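Long-range contact in TadZ (Pseudomonas aeruginosa, PDB 4LDA), which probably binds and hydrolyses ATP as a full-length pilus assembly protein, of which this chain is the N-terminal CheY-like receiver domain: residues F53-K58 with V81-G86. Residues are numbered along the deposited sequence; the frame is centred on the assembly and turned at random.
With SO4 (sulfate ion), chain I.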
loop_
_atom_site.group_PDB
_atom_site.type_symbol
_atom_site.label_atom_id
_atom_site.label_comp_id
_atom_site.label_asym_id
_atom_site.label_seq_id
_atom_site.Cartn_x
_atom_site.Cartn_y
_atom_site.Cartn_z
ATOM N N PHE A 53 1.476 0.767 0.229
ATOM C CA PHE A 53 1.531 -0.611 -0.239
ATOM C C PHE A 53 2.144 -1.477 0.864
ATOM O O PHE A 53 3.158 -1.103 1.436
ATOM C CB PHE A 53 2.316 -0.716 -1.549
ATOM C CG PHE A 53 1.658 0.004 -2.695
ATOM C CD1 PHE A 53 0.669 -0.617 -3.448
ATOM C CD2 PHE A 53 2.047 1.295 -3.040
ATOM C CE1 PHE A 53 0.066 0.045 -4.512
ATOM C CE2 PHE A 53 1.436 1.965 -4.100
ATOM C CZ PHE A 53 0.465 1.332 -4.836
ATOM N N ILE A 54 1.504 -2.598 1.199
ATOM C CA ILE A 54 2.025 -3.500 2.227
ATOM C C ILE A 54 1.984 -4.937 1.675
ATOM O O ILE A 54 0.954 -5.408 1.214
ATOM C CB ILE A 54 1.314 -3.364 3.600
ATOM C CG1 ILE A 54 2.082 -4.169 4.713
ATOM C CG2 ILE A 54 -0.206 -3.666 3.515
ATOM C CD1 ILE A 54 1.604 -3.960 6.128
ATOM N N SER A 55 3.146 -5.587 1.668
ATOM C CA SER A 55 3.302 -6.950 1.189
ATOM C C SER A 55 2.931 -7.914 2.331
ATOM O O SER A 55 3.496 -7.840 3.430
ATOM C CB SER A 55 4.717 -7.173 0.666
ATOM O OG SER A 55 4.796 -8.437 0.037
ATOM N N LEU A 56 1.942 -8.771 2.063
ATOM C CA LEU A 56 1.399 -9.751 2.996
ATOM C C LEU A 56 1.587 -11.197 2.522
ATOM O O LEU A 56 1.386 -11.525 1.347
ATOM C CB LEU A 56 -0.103 -9.503 3.219
ATOM C CG LEU A 56 -0.512 -8.186 3.864
ATOM C CD1 LEU A 56 -2.015 -8.092 3.963
ATOM C CD2 LEU A 56 0.086 -8.039 5.243
ATOM N N GLY A 57 1.900 -12.053 3.480
ATOM C CA GLY A 57 2.067 -13.490 3.304
ATOM C C GLY A 57 1.642 -14.200 4.571
ATOM O O GLY A 57 1.363 -13.531 5.568
ATOM N N LYS A 58 1.603 -15.554 4.565
ATOM C CA LYS A 58 1.170 -16.326 5.737
ATOM C C LYS A 58 2.106 -16.131 6.934
ATOM O O LYS A 58 1.612 -16.079 8.066
ATOM C CB LYS A 58 1.011 -17.830 5.434
ATOM C CG LYS A 58 -0.283 -18.105 4.633
ATOM C CD LYS A 58 -0.897 -19.520 4.779
ATOM C CE LYS A 58 -2.362 -19.551 5.252
ATOM N NZ LYS A 58 -3.318 -18.840 4.346
ATOM N N VAL A 81 -3.101 -0.602 0.225
ATOM C CA VAL A 81 -3.187 -1.607 -0.839
ATOM C C VAL A 81 -2.282 -2.778 -0.467
ATOM O O VAL A 81 -1.073 -2.601 -0.329
ATOM C CB VAL A 81 -2.830 -1.034 -2.248
ATOM C CG1 VAL A 81 -2.959 -2.109 -3.323
ATOM C CG2 VAL A 81 -3.700 0.176 -2.598
ATOM N N ALA A 82 -2.868 -3.968 -0.292
ATOM C CA ALA A 82 -2.103 -5.169 0.051
ATOM C C ALA A 82 -1.535 -5.829 -1.200
ATOM O O ALA A 82 -2.135 -5.755 -2.262
ATOM C CB ALA A 82 -2.977 -6.152 0.816
ATOM N N ILE A 83 -0.355 -6.427 -1.075
ATOM C CA ILE A 83 0.355 -7.141 -2.140
ATOM C C ILE A 83 0.542 -8.580 -1.648
ATOM O O ILE A 83 1.108 -8.785 -0.583
ATOM C CB ILE A 83 1.699 -6.453 -2.538
ATOM C CG1 ILE A 83 1.520 -4.997 -2.979
ATOM C CG2 ILE A 83 2.483 -7.263 -3.588
ATOM C CD1 ILE A 83 2.857 -4.179 -2.912
ATOM N N GLY A 84 -0.065 -9.540 -2.326
ATOM C CA GLY A 84 0.051 -10.920 -1.908
ATOM C C GLY A 84 -0.531 -11.890 -2.902
ATOM O O GLY A 84 -0.971 -11.496 -3.988
ATOM N N ASP A 85 -0.560 -13.162 -2.498
ATOM C CA ASP A 85 -1.061 -14.290 -3.270
ATOM C C ASP A 85 -2.585 -14.172 -3.504
ATOM O O ASP A 85 -3.380 -14.337 -2.578
ATOM C CB ASP A 85 -0.707 -15.591 -2.516
ATOM C CG ASP A 85 -1.033 -16.893 -3.227
ATOM O OD1 ASP A 85 -1.303 -16.854 -4.454
ATOM O OD2 ASP A 85 -0.984 -17.966 -2.562
ATOM N N GLY A 86 -2.957 -13.932 -4.763
ATOM C CA GLY A 86 -4.340 -13.820 -5.205
ATOM C C GLY A 86 -5.117 -15.125 -5.205
ATOM O O GLY A 86 -6.341 -15.126 -5.398
HETATM S S SO4 I . 4.380 -16.766 2.669
HETATM O O1 SO4 I . 5.053 -16.953 1.379
HETATM O O2 SO4 I . 4.653 -17.898 3.548
HETATM O O3 SO4 I . 4.845 -15.521 3.315
HETATM O O4 SO4 I . 2.934 -16.698 2.415
HETATM O O HOH W 1 1.097 -13.731 -0.193
#
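Parallel pairing sets F53, I54 and S55 beside V81, A82 and I83, and backbone bonds join I54 and L56 to V81 and I83, the axes of segments 53-55 and 81-83 approaching to 4.5 Å at 29°. These are the two ends of the beta-alpha-beta unit made by strand 51-55, helix 61-74 and strand 79-83, central and next-to-edge strands of the 2-1-3-4-5 sheet of the CheY-like fold. Three bonds fix the register: I54 N gives to V81 O (3.0 Å), I83 N to I54 O (2.8 Å), and L56 N to I83 O (2.8 Å), the last with an N-H...O angle of 170°. V81 O also receives the CA-H of F53, and I83 O that of S55.

F53, V81 and I83 share one face. The F53 and V81 side chains run alongside each other in the same direction; the ring meets V81 obliquely, with CD1 of F53 3.7 Å from CB of V81 and CE1 also against V81 CG1. CG of F53 stands anti to the carbonyl carbon (chi1 -65°), and I83 CD1 reaches CB of F53 at 3.8 Å. Helices 13-22 and 110-121 cover this face. S55 lies on it too, its OG hydrogen-bonded to E15. On the opposite face, I54 turns its end from the neighbouring strand and packs on Q64 and V68 of helix 61-74; L56, just beyond the last bridge, touches A82 through CD1 to CB (3.8 Å).

Past the paired residues the chains diverge, and one water spans the gap, donating to L56 O and accepting from D85 N. At a sulfate, probably from the crystallisation liquor, K58 N donates to O4 at 2.8 Å.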